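Nitrogen regulatory protein P-II (Thiomonas intermedia, PDB 5DRK) binds adenine nucleotides, ADP and AMP, and probably acts as a signalling protein that regulates enzymes, as other P-II family members do. Local coordinates at residues Ile14-Ala19 and Gln83-Ala88. Sequence-based numbering, arbitrary orientation.
Sequences IILEGA and QPFFEA
Strand residues Ile-14 to Glu-17 and residues 83-88, at the C-terminal end of helix 75-88, meet through Leu-16 and Phe-86, whose CA atoms are the nearest pair at 8.7 Å. The two short axes pass 10.8 Å apart, with 48° between their N-to-C directions. Across this distance Phe-85 and Phe-86 of the helix meet Ile-14 and Leu-16 of the strand, and the junction is wholly apolar in its side chains. Phe-86 lies against the strand with its far rim: Ile-14 CG2 meets CZ at the ring edge, in plane, 3.9 Å away, and the two side chains cross at about a right angle. Leu-16 CB borders the same rim near the ring plane, 4.1 Å from CE1. Ile-15 O comes obliquely to Phe-86 CE1, at 3.7 Å, from the other side of the ring plane to Leu-16 CB. Phe-85 reaches straight from the helix, its CG anti to the backbone N (chi1 177°), and its CE2 lies 4.0 Å from Leu-16 CD2, a methyl that also touches CZ. The two rings meet each other edge to face: the Phe-85 edge, led by CD2, stands over one face of Phe-86, displaced toward its rim. Ile-15 points away from the helix, and its side chain touches bound ADP and Thr-37 of a second subunit. Helix 75-88 packs on the helical face of the antiparallel sheet, as in the ferredoxin-like fold of P-II proteins, beside helix 21-31, whose Leu-28 and Ala-24 touch Ile-14 and Leu-16. Phe-85 stacks with Phe-23 and His-89, and Phe-86 rests on Val-93. Strand 7-17 itself runs between strands 63-70 and 92-100, bonded through its backbone to Ile-64 and Ile-66 of one and Val-92 of the other.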
ATOM      1  N   ILE B  14       4.140   6.274   3.861  1.00 28.26           N
ATOM      2  CA  ILE B  14       5.237   6.752   4.694  1.00 29.45           C
ATOM      3  C   ILE B  14       5.699   5.649   5.637  1.00 30.63           C
ATOM      4  O   ILE B  14       4.953   5.243   6.539  1.00 31.40           O
ATOM      5  CB  ILE B  14       4.830   7.983   5.533  1.00 29.98           C
ATOM      6  CG1 ILE B  14       4.223   9.073   4.637  1.00 29.15           C
ATOM      7  CG2 ILE B  14       6.048   8.543   6.287  1.00 30.67           C
ATOM      8  CD1 ILE B  14       3.308  10.055   5.389  1.00 29.59           C
ATOM      9  N   ILE B  15       6.917   5.190   5.464  1.00 26.72           N
ATOM     10  CA  ILE B  15       7.466   4.136   6.266  1.00 28.31           C
ATOM     11  C   ILE B  15       8.547   4.623   7.208  1.00 29.46           C
ATOM     12  O   ILE B  15       9.484   5.202   6.782  1.00 29.10           O
ATOM     13  CB  ILE B  15       7.965   3.019   5.355  1.00 28.18           C
ATOM     14  CG1 ILE B  15       6.846   2.549   4.442  1.00 26.33           C
ATOM     15  CG2 ILE B  15       8.541   1.879   6.135  1.00 30.23           C
ATOM     16  CD1 ILE B  15       7.279   1.552   3.395  1.00 26.23           C
ATOM     17  N   LEU B  16       8.378   4.375   8.494  1.00 33.30           N
ATOM     18  CA  LEU B  16       9.302   4.802   9.540  1.00 33.81           C
ATOM     19  C   LEU B  16       9.178   4.043  10.851  1.00 34.66           C
ATOM     20  O   LEU B  16       8.270   3.302  11.049  1.00 34.82           O
ATOM     21  CB  LEU B  16       9.165   6.293   9.831  1.00 33.07           C
ATOM     22  CG  LEU B  16       7.835   7.037   9.858  1.00 32.38           C
ATOM     23  CD1 LEU B  16       6.601   6.186  10.010  1.00 32.63           C
ATOM     24  CD2 LEU B  16       7.785   8.225  10.787  1.00 32.22           C
ATOM     25  N   GLU B  17      10.122   4.249  11.740  1.00 38.76           N
ATOM     26  CA  GLU B  17      10.089   3.606  13.025  1.00 39.25           C
ATOM     27  C   GLU B  17       8.887   4.084  13.818  1.00 38.85           C
ATOM     28  O   GLU B  17       8.547   5.220  13.813  1.00 38.33           O
ATOM     29  CB  GLU B  17      11.390   3.816  13.777  1.00 39.61           C
ATOM     30  CG  GLU B  17      12.570   3.028  13.253  1.00 40.08           C
ATOM     31  CD  GLU B  17      13.886   3.635  13.665  1.00 40.20           C
ATOM     32  OE1 GLU B  17      14.211   4.703  13.203  1.00 39.73           O
ATOM     33  OE2 GLU B  17      14.585   3.058  14.462  1.00 40.73           O
ATOM     34  N   GLY B  18       8.242   3.166  14.490  1.00 34.37           N
ATOM     35  CA  GLY B  18       7.031   3.454  15.237  1.00 33.91           C
ATOM     36  C   GLY B  18       7.170   4.497  16.321  1.00 33.89           C
ATOM     37  O   GLY B  18       6.199   5.152  16.656  1.00 33.47           O
ATOM     38  N   ALA B  19       8.367   4.646  16.886  1.00 33.99           N
ATOM     39  CA  ALA B  19       8.576   5.626  17.952  1.00 34.31           C
ATOM     40  C   ALA B  19       8.371   7.058  17.450  1.00 33.79           C
ATOM     41  O   ALA B  19       8.147   7.972  18.244  1.00 34.77           O
ATOM     42  CB  ALA B  19       9.978   5.475  18.571  1.00 35.11           C
ATOM     43  N   GLN B  83      11.640  15.778   5.044  1.00 65.09           N
ATOM     44  CA  GLN B  83      13.017  15.730   4.554  1.00 65.51           C
ATOM     45  C   GLN B  83      14.073  15.678   5.660  1.00 66.20           C
ATOM     46  O   GLN B  83      14.833  14.717   5.736  1.00 66.62           O
ATOM     47  CB  GLN B  83      13.318  16.922   3.646  1.00 65.48           C
ATOM     48  CG  GLN B  83      14.810  17.177   3.529  0.50 66.15           C
ATOM     49  CD  GLN B  83      15.207  17.941   2.283  0.50 66.27           C
ATOM     50  OE1 GLN B  83      16.356  17.858   1.839  0.50 66.83           O
ATOM     51  NE2 GLN B  83      14.267  18.694   1.712  0.50 65.85           N
ATOM     52  N   PRO B  84      14.147  16.724   6.501  1.00 42.21           N
ATOM     53  CA  PRO B  84      15.173  16.731   7.547  1.00 42.92           C
ATOM     54  C   PRO B  84      15.027  15.533   8.458  1.00 43.00           C
ATOM     55  O   PRO B  84      16.024  15.027   8.977  1.00 43.59           O
ATOM     56  CB  PRO B  84      14.900  18.032   8.306  1.00 43.11           C
ATOM     57  CG  PRO B  84      14.212  18.892   7.312  1.00 42.83           C
ATOM     58  CD  PRO B  84      13.357  17.967   6.508  1.00 42.05           C
ATOM     59  N   PHE B  85      13.792  15.079   8.646  1.00 41.75           N
ATOM     60  CA  PHE B  85      13.557  13.890   9.450  1.00 42.10           C
ATOM     61  C   PHE B  85      14.233  12.665   8.826  1.00 42.39           C
ATOM     62  O   PHE B  85      14.978  11.939   9.502  1.00 43.05           O
ATOM     63  CB  PHE B  85      12.067  13.610   9.624  1.00 41.74           C
ATOM     64  CG  PHE B  85      11.797  12.347  10.401  1.00 42.24           C
ATOM     65  CD1 PHE B  85      11.840  12.353  11.793  1.00 42.76           C
ATOM     66  CD2 PHE B  85      11.551  11.152   9.740  1.00 42.25           C
ATOM     67  CE1 PHE B  85      11.610  11.197  12.499  1.00 43.31           C
ATOM     68  CE2 PHE B  85      11.332   9.990  10.445  1.00 42.88           C
ATOM     69  CZ  PHE B  85      11.359  10.013  11.824  1.00 43.42           C
ATOM     70  N   PHE B  86      13.982  12.428   7.543  1.00 35.57           N
ATOM     71  CA  PHE B  86      14.549  11.237   6.903  1.00 35.85           C
ATOM     72  C   PHE B  86      16.053  11.362   6.596  1.00 36.39           C
ATOM     73  O   PHE B  86      16.685  10.377   6.216  1.00 36.81           O
ATOM     74  CB  PHE B  86      13.766  10.905   5.628  1.00 35.15           C
ATOM     75  CG  PHE B  86      12.424  10.263   5.890  1.00 34.81           C
ATOM     76  CD1 PHE B  86      12.315   9.164   6.724  1.00 35.46           C
ATOM     77  CD2 PHE B  86      11.270  10.758   5.295  1.00 33.96           C
ATOM     78  CE1 PHE B  86      11.084   8.567   6.959  1.00 35.32           C
ATOM     79  CE2 PHE B  86      10.042  10.159   5.523  1.00 33.70           C
ATOM     80  CZ  PHE B  86       9.952   9.067   6.363  1.00 34.40           C
ATOM     81  N   GLU B  87      16.622  12.555   6.765  1.00 59.55           N
ATOM     82  CA  GLU B  87      18.071  12.736   6.664  1.00 60.18           C
ATOM     83  C   GLU B  87      18.732  12.246   7.939  1.00 60.83           C
ATOM     84  O   GLU B  87      19.916  11.902   7.953  1.00 61.45           O
ATOM     85  CB  GLU B  87      18.449  14.209   6.415  1.00 60.13           C
ATOM     86  CG  GLU B  87      18.155  14.719   4.989  1.00 59.71           C
ATOM     87  CD  GLU B  87      18.797  13.848   3.905  1.00 60.04           C
ATOM     88  OE1 GLU B  87      20.010  14.035   3.643  1.00 60.73           O
ATOM     89  OE2 GLU B  87      18.102  12.967   3.332  1.00 59.66           O
ATOM     90  N   ALA B  88      17.953  12.206   9.011  1.00 48.58           N
ATOM     91  CA  ALA B  88      18.482  11.862  10.318  1.00 49.18           C
ATOM     92  C   ALA B  88      17.893  10.569  10.854  1.00 49.42           C
ATOM     93  O   ALA B  88      18.376  10.051  11.864  1.00 50.00           O
ATOM     94  CB  ALA B  88      18.225  12.998  11.293  1.00 49.05           C
TER